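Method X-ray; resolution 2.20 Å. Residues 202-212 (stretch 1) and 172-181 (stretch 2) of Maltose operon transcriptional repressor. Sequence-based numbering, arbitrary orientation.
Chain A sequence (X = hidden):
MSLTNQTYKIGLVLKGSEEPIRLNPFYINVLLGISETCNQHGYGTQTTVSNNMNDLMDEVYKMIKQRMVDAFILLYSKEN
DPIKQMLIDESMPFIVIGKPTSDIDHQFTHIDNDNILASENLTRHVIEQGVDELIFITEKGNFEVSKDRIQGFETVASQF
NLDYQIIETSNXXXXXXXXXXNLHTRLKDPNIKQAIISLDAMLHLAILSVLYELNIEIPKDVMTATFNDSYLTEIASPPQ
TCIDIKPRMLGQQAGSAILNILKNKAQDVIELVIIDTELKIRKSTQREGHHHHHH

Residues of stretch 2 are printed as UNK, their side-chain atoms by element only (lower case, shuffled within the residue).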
ATOM      1  N   MET A 202       8.204   4.795   1.327  1.00 30.28           N
ATOM      2  CA  MET A 202       7.070   5.659   1.694  1.00 22.98           C
ATOM      3  C   MET A 202       7.517   7.108   1.877  1.00 27.85           C
ATOM      4  O   MET A 202       6.887   8.027   1.347  1.00 32.12           O
ATOM      5  CB  MET A 202       6.360   5.119   2.949  1.00 31.80           C
ATOM      6  CG  MET A 202       4.887   5.535   3.081  1.00 49.88           C
ATOM      7  SD  MET A 202       3.843   5.288   1.608  1.00 47.80           S
ATOM      8  CE  MET A 202       4.017   3.528   1.348  1.00 18.62           C
ATOM      9  N   LEU A 203       8.635   7.304   2.576  1.00 27.44           N
ATOM     10  CA  LEU A 203       9.275   8.622   2.648  1.00 29.05           C
ATOM     11  C   LEU A 203       9.767   9.099   1.261  1.00 28.05           C
ATOM     12  O   LEU A 203       9.569  10.248   0.891  1.00 35.68           O
ATOM     13  CB  LEU A 203      10.431   8.596   3.658  1.00 30.26           C
ATOM     14  CG  LEU A 203      11.304   9.847   3.808  1.00 27.66           C
ATOM     15  CD1 LEU A 203      10.449  10.999   4.304  1.00 36.49           C
ATOM     16  CD2 LEU A 203      12.485   9.574   4.753  1.00 28.29           C
ATOM     17  N   HIS A 204      10.390   8.204   0.501  1.00 29.48           N
ATOM     18  CA  HIS A 204      10.873   8.513  -0.856  1.00 32.59           C
ATOM     19  C   HIS A 204       9.797   9.058  -1.789  1.00 21.42           C
ATOM     20  O   HIS A 204      10.076   9.944  -2.587  1.00 34.65           O
ATOM     21  CB  HIS A 204      11.488   7.267  -1.487  1.00 27.02           C
ATOM     22  CG  HIS A 204      12.352   7.539  -2.678  1.00 31.73           C
ATOM     23  ND1 HIS A 204      13.567   8.180  -2.588  1.00 31.22           N
ATOM     24  CD2 HIS A 204      12.205   7.196  -3.982  1.00 37.66           C
ATOM     25  CE1 HIS A 204      14.124   8.241  -3.783  1.00 29.18           C
ATOM     26  NE2 HIS A 204      13.313   7.657  -4.649  1.00 32.32           N
ATOM     27  N   LEU A 205       8.576   8.535  -1.685  1.00 29.74           N
ATOM     28  CA  LEU A 205       7.481   8.996  -2.535  1.00 26.65           C
ATOM     29  C   LEU A 205       7.094  10.452  -2.256  1.00 33.67           C
ATOM     30  O   LEU A 205       6.711  11.169  -3.173  1.00 29.31           O
ATOM     31  CB  LEU A 205       6.264   8.096  -2.410  1.00 25.29           C
ATOM     32  CG  LEU A 205       6.317   6.664  -2.967  1.00 38.83           C
ATOM     33  CD1 LEU A 205       5.031   5.946  -2.585  1.00 44.35           C
ATOM     34  CD2 LEU A 205       6.519   6.613  -4.475  1.00 31.87           C
ATOM     35  N   ALA A 206       7.200  10.874  -0.995  1.00 29.44           N
ATOM     36  CA  ALA A 206       6.969  12.271  -0.624  1.00 30.55           C
ATOM     37  C   ALA A 206       8.069  13.148  -1.216  1.00 27.19           C
ATOM     38  O   ALA A 206       7.790  14.244  -1.685  1.00 30.20           O
ATOM     39  CB  ALA A 206       6.920  12.430   0.897  1.00 31.11           C
ATOM     40  N   ILE A 207       9.312  12.657  -1.177  1.00 25.99           N
ATOM     41  CA  ILE A 207      10.450  13.355  -1.774  1.00 27.17           C
ATOM     42  C   ILE A 207      10.233  13.600  -3.282  1.00 24.27           C
ATOM     43  O   ILE A 207      10.415  14.716  -3.750  1.00 29.47           O
ATOM     44  CB  ILE A 207      11.809  12.596  -1.571  1.00 30.46           C
ATOM     45  CG1 ILE A 207      12.020  12.110  -0.123  1.00 35.20           C
ATOM     46  CG2 ILE A 207      12.992  13.453  -2.042  1.00 24.76           C
ATOM     47  CD1 ILE A 207      12.176  13.202   0.931  1.00 38.73           C
ATOM     48  N   LEU A 208       9.843  12.558  -4.022  1.00 26.28           N
ATOM     49  CA  LEU A 208       9.633  12.660  -5.474  1.00 29.65           C
ATOM     50  C   LEU A 208       8.552  13.682  -5.805  1.00 29.59           C
ATOM     51  O   LEU A 208       8.649  14.386  -6.805  1.00 34.39           O
ATOM     52  CB  LEU A 208       9.279  11.291  -6.087  1.00 30.50           C
ATOM     53  CG  LEU A 208      10.278  10.153  -5.846  1.00 32.52           C
ATOM     54  CD1 LEU A 208       9.739   8.803  -6.295  1.00 30.75           C
ATOM     55  CD2 LEU A 208      11.624  10.436  -6.467  1.00 22.78           C
ATOM     56  N   SER A 209       7.545  13.772  -4.933  1.00 30.86           N
ATOM     57  CA  SER A 209       6.432  14.700  -5.096  1.00 24.79           C
ATOM     58  C   SER A 209       6.905  16.141  -4.981  1.00 33.75           C
ATOM     59  O   SER A 209       6.506  16.991  -5.781  1.00 42.36           O
ATOM     60  CB  SER A 209       5.352  14.406  -4.059  1.00 23.12           C
ATOM     61  OG  SER A 209       4.180  15.160  -4.327  1.00 27.87           O
ATOM     62  N   VAL A 210       7.779  16.398  -4.009  1.00 25.22           N
ATOM     63  CA  VAL A 210       8.340  17.728  -3.809  1.00 28.06           C
ATOM     64  C   VAL A 210       9.293  18.063  -4.965  1.00 28.17           C
ATOM     65  O   VAL A 210       9.254  19.167  -5.510  1.00 38.17           O
ATOM     66  CB  VAL A 210       8.999  17.848  -2.400  1.00 32.17           C
ATOM     67  CG1 VAL A 210       9.931  19.046  -2.308  1.00 24.09           C
ATOM     68  CG2 VAL A 210       7.906  17.928  -1.302  1.00 28.06           C
ATOM     69  N   LEU A 211      10.099  17.081  -5.370  1.00 28.80           N
ATOM     70  CA  LEU A 211      11.009  17.219  -6.522  1.00 33.82           C
ATOM     71  C   LEU A 211      10.253  17.525  -7.821  1.00 31.94           C
ATOM     72  O   LEU A 211      10.733  18.297  -8.649  1.00 38.25           O
ATOM     73  CB  LEU A 211      11.893  15.965  -6.677  1.00 20.30           C
ATOM     74  CG  LEU A 211      13.296  15.857  -6.078  1.00 41.20           C
ATOM     75  CD1 LEU A 211      13.523  16.693  -4.815  1.00 36.06           C
ATOM     76  CD2 LEU A 211      13.663  14.409  -5.833  1.00 37.80           C
ATOM     77  N   TYR A 212       9.065  16.942  -7.976  1.00 30.21           N
ATOM     78  CA  TYR A 212       8.184  17.261  -9.102  1.00 37.76           C
ATOM     79  C   TYR A 212       7.745  18.721  -9.031  1.00 39.44           C
ATOM     80  O   TYR A 212       7.818  19.454 -10.033  1.00 32.76           O
ATOM     81  CB  TYR A 212       6.959  16.337  -9.114  1.00 30.15           C
ATOM     82  CG  TYR A 212       6.157  16.389 -10.395  1.00 37.81           C
ATOM     83  CD1 TYR A 212       6.433  15.513 -11.446  1.00 38.04           C
ATOM     84  CD2 TYR A 212       5.114  17.310 -10.563  1.00 30.76           C
ATOM     85  CE1 TYR A 212       5.697  15.550 -12.634  1.00 33.34           C
ATOM     86  CE2 TYR A 212       4.386  17.364 -11.756  1.00 39.33           C
ATOM     87  CZ  TYR A 212       4.677  16.471 -12.781  1.00 33.61           C
ATOM     88  OH  TYR A 212       3.951  16.503 -13.956  1.00 34.28           O
ATOM     89  N   UNK A 172       6.231  15.535   6.561  1.00 54.99           N
ATOM     90  CA  UNK A 172       5.389  16.697   6.249  1.00 57.19           C
ATOM     91  C   UNK A 172       5.847  17.400   4.971  1.00 58.06           C
ATOM     92  O   UNK A 172       7.016  17.768   4.845  1.00 61.37           O
ATOM     93  o   UNK A 172       4.908  19.164  10.015  1.00 72.10           O
ATOM     94  o   UNK A 172       6.294  17.643  10.791  1.00 59.78           O
ATOM     95  c   UNK A 172       5.084  17.100   8.790  1.00 70.03           C
ATOM     96  c   UNK A 172       5.458  18.038   9.945  1.00 70.17           C
ATOM     97  c   UNK A 172       5.370  17.699   7.409  1.00 51.29           C
ATOM     98  N   UNK A 173       4.906  17.564   4.040  1.00 50.40           N
ATOM     99  CA  UNK A 173       5.090  18.278   2.774  1.00 44.40           C
ATOM    100  C   UNK A 173       5.872  19.577   2.914  1.00 46.44           C
ATOM    101  O   UNK A 173       6.897  19.758   2.258  1.00 44.84           O
ATOM    102  c   UNK A 173       3.863  18.134  -2.507  1.00 49.13           C
ATOM    103  n   UNK A 173       4.231  18.572  -3.698  1.00 37.26           N
ATOM    104  n   UNK A 173       3.726  16.830  -2.289  1.00 36.85           N
ATOM    105  c   UNK A 173       3.760  19.398   0.894  1.00 50.69           C
ATOM    106  c   UNK A 173       3.211  18.558  -0.194  1.00 60.87           C
ATOM    107  c   UNK A 173       3.720  18.607   2.183  1.00 46.19           C
ATOM    108  n   UNK A 173       3.632  18.988  -1.517  1.00 54.38           N
ATOM    109  N   UNK A 174       5.373  20.466   3.774  1.00 45.74           N
ATOM    110  CA  UNK A 174       6.004  21.752   4.069  1.00 56.89           C
ATOM    111  C   UNK A 174       7.464  21.585   4.489  1.00 46.97           C
ATOM    112  O   UNK A 174       8.343  22.302   3.997  1.00 47.52           O
ATOM    113  c   UNK A 174       5.734  23.897   5.492  1.00 74.56           C
ATOM    114  o   UNK A 174       6.133  24.558   7.761  1.00 87.17           O
ATOM    115  c   UNK A 174       5.275  24.393   6.863  1.00 81.57           C
ATOM    116  o   UNK A 174       4.055  24.622   7.039  1.00 98.69           O
ATOM    117  c   UNK A 174       5.215  22.493   5.158  1.00 54.48           C
ATOM    118  N   UNK A 175       7.716  20.621   5.372  1.00 49.32           N
ATOM    119  CA  UNK A 175       9.060  20.398   5.911  1.00 43.02           C
ATOM    120  C   UNK A 175      10.030  19.887   4.845  1.00 40.06           C
ATOM    121  O   UNK A 175      11.140  20.419   4.733  1.00 41.41           O
ATOM    122  c   UNK A 175       9.042  19.479   7.160  1.00 43.97           C
ATOM    123  c   UNK A 175       8.087  20.030   8.200  1.00 47.22           C
ATOM    124  c   UNK A 175      10.427  19.376   7.773  1.00 41.13           C
ATOM    125  N   UNK A 176       9.606  18.886   4.066  1.00 33.14           N
ATOM    126  CA  UNK A 176      10.397  18.357   2.946  1.00 39.19           C
ATOM    127  C   UNK A 176      10.683  19.468   1.934  1.00 34.41           C
ATOM    128  O   UNK A 176      11.836  19.654   1.523  1.00 39.87           O
ATOM    129  c   UNK A 176       9.170  16.081   3.116  1.00 47.43           C
ATOM    130  c   UNK A 176      10.594  16.640   1.066  1.00 40.47           C
ATOM    131  c   UNK A 176      10.177  15.075   3.565  1.00 59.05           C
ATOM    132  c   UNK A 176       9.688  17.190   2.177  1.00 40.05           C
ATOM    133  N   UNK A 177       9.630  20.201   1.557  1.00 37.44           N
ATOM    134  CA  UNK A 177       9.724  21.334   0.632  1.00 42.26           C
ATOM    135  C   UNK A 177      10.795  22.334   1.033  1.00 40.45           C
ATOM    136  O   UNK A 177      11.574  22.763   0.183  1.00 45.62           O
ATOM    137  c   UNK A 177       8.765  23.099  -1.873  1.00 26.31           C
ATOM    138  c   UNK A 177       8.366  22.048   0.460  1.00 42.63           C
ATOM    139  c   UNK A 177       8.266  23.311  -0.421  1.00 48.12           C
ATOM    140  c   UNK A 177       6.839  23.870  -0.424  1.00 39.86           C
ATOM    141  N   UNK A 178      10.850  22.679   2.319  1.00 39.88           N
ATOM    142  CA  UNK A 178      11.844  23.632   2.811  1.00 38.90           C
ATOM    143  C   UNK A 178      13.271  23.112   2.643  1.00 39.41           C
ATOM    144  O   UNK A 178      14.159  23.856   2.224  1.00 40.57           O
ATOM    145  c   UNK A 178      12.671  24.847   4.873  1.00 60.08           C
ATOM    146  n   UNK A 178      13.474  24.251   5.748  1.00 60.09           N
ATOM    147  o   UNK A 178      12.808  26.027   4.543  1.00 81.17           O
ATOM    148  c   UNK A 178      11.571  23.996   4.273  1.00 50.94           C
ATOM    149  N   UNK A 179      13.476  21.833   2.964  1.00 37.50           N
ATOM    150  CA  UNK A 179      14.775  21.190   2.784  1.00 36.63           C
ATOM    151  C   UNK A 179      15.208  21.132   1.315  1.00 37.50           C
ATOM    152  O   UNK A 179      16.372  21.366   1.018  1.00 35.83           O
ATOM    153  c   UNK A 179      15.973  20.372   6.974  1.00 48.55           C
ATOM    154  c   UNK A 179      14.793  19.782   3.394  1.00 39.21           C
ATOM    155  o   UNK A 179      15.073  19.623   9.067  1.00 57.72           O
ATOM    156  c   UNK A 179      13.932  19.049   5.645  1.00 42.33           C
ATOM    157  c   UNK A 179      15.016  19.670   7.691  1.00 51.56           C
ATOM    158  c   UNK A 179      15.903  20.401   5.584  1.00 55.52           C
ATOM    159  c   UNK A 179      14.873  19.748   4.900  1.00 44.89           C
ATOM    160  c   UNK A 179      14.000  19.005   7.034  1.00 38.27           C
ATOM    161  N   UNK A 180      14.281  20.825   0.408  1.00 30.38           N
ATOM    162  CA  UNK A 180      14.626  20.753  -1.011  1.00 37.01           C
ATOM    163  C   UNK A 180      14.760  22.132  -1.648  1.00 35.94           C
ATOM    164  O   UNK A 180      15.535  22.288  -2.582  1.00 34.63           O
ATOM    165  c   UNK A 180      13.660  18.351  -1.470  1.00 29.45           C
ATOM    166  c   UNK A 180      13.654  19.861  -1.814  1.00 41.54           C
ATOM    167  c   UNK A 180      15.839  17.453   0.025  1.00 36.75           C
ATOM    168  s   UNK A 180      15.244  17.507  -1.669  1.00 27.31           S
ATOM    169  N   UNK A 181      14.016  23.123  -1.142  1.00 44.10           N
ATOM    170  CA  UNK A 181      14.191  24.533  -1.550  1.00 38.56           C
ATOM    171  C   UNK A 181      15.612  25.027  -1.311  1.00 41.60           C
ATOM    172  O   UNK A 181      16.209  25.663  -2.188  1.00 38.58           O
ATOM    173  n   UNK A 181       9.660  26.587  -1.300  1.00 40.41           N
ATOM    174  c   UNK A 181      10.815  26.308  -0.688  1.00 48.77           C
ATOM    175  c   UNK A 181      11.878  25.631  -1.544  1.00 36.92           C
ATOM    176  c   UNK A 181      13.206  25.457  -0.829  1.00 43.82           C
ATOM    177  o   UNK A 181      11.026  26.581   0.505  1.00 50.31           O
TER
HETATM  178  O   HOH W   1       4.202  17.773  -6.789  1.00 45.43           O

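Position 172 carries five side-chain atoms, three carbons in a row with two oxygens on the third, and none reaches stretch 1. A carboxylate at the end of two methylenes is glutamate: Glu 172, at the N-cap position, its CA-to-CB bond pointing away from the other helix.

Position 173 has three carbons, a nitrogen, then a carbon bearing two more nitrogens. CB sets off sideways, but the chain runs on until one terminal nitrogen lies 2.7 Å from Ser 209 OG. That guanidinium makes it Arg 173. NH1 donates to Ser 209 OG almost in line, at 177°, and Ser 209 OG lies at the edge of the group, near its plane, where N-H bonds point. Arg 173 NH2 reaches Ser 209 O at 3.5 Å in a weak bond; a water adds a second route, its oxygen accepting from Arg 173 NH2 at 3.2 Å and donating to Ser 209 O at 2.6 Å. Val 210 CG2 covers one face of the guanidinium, 4.2 Å from Arg 173 CZ.

Position 174 repeats the pattern of three carbons with two oxygens on the last and touches nothing on stretch 1; its CA-to-CB bond points away. It is Glu 174, exposed and poorly ordered.

Position 175 has three carbons, two of them branching from the first, and its side chain is out of reach of stretch 1. It is Val 175.

Position 176 has four carbons, forked at the first, with one arm two carbons long; its CA-to-CB bond points toward the other helix. The one-carbon arm lies 3.8 Å from Ile 207 CD1 and 3.8 Å from Val 210 CG2, while the end of the longer arm lies 4.2 Å from Leu 203 CD1. This is Ile 176.

Position 177 also has four carbons, but forked at the second. CB points sideways, and the closest approach is through the backbone, its CA to Val 210 CG1 at 3.7 Å; one terminal carbon stands 4.2 Å from the same Val 210 CG1. This is Leu 177.

Position 178 shows two carbons, the second bearing one oxygen and one nitrogen; its CA-to-CB bond points away. It is Asn 178, exposed.

Position 179 has one carbon leading to a six-carbon ring that bears an oxygen, and makes no contact with stretch 1: Tyr 179.

Position 180 is an unbranched run of two carbons, a sulfur and a carbon, and its CA-to-CB bond points toward stretch 1. Its CB packs 3.8 Å from Val 210 CG1, and its sulfur 3.7 Å from Leu 211 CD1. This is Met 180.

Position 181 has three carbons, the third with one oxygen and one nitrogen, and no contact with stretch 1: Gln 181, exposed.

The rule here is a knob in a hole. Arg 173, Ile 176, Leu 177 and Met 180, separated by steps of three, one and three, lie on one side of the helix and surround Val 210, which surrenders 107 Å², more than any other residue of either stretch. The axes approach to 9.6 Å and cross at -59°, and the contact buries 449 Å² in all. Apolar packing fills the middle, and Arg 173 adds a polar contact at the margin, its NH1 hydrogen-bonded to Ser 209 OG while Val 210 CG2 lies over one face of its guanidinium.

Stretch 2 (172-181) EREVILNYMQ
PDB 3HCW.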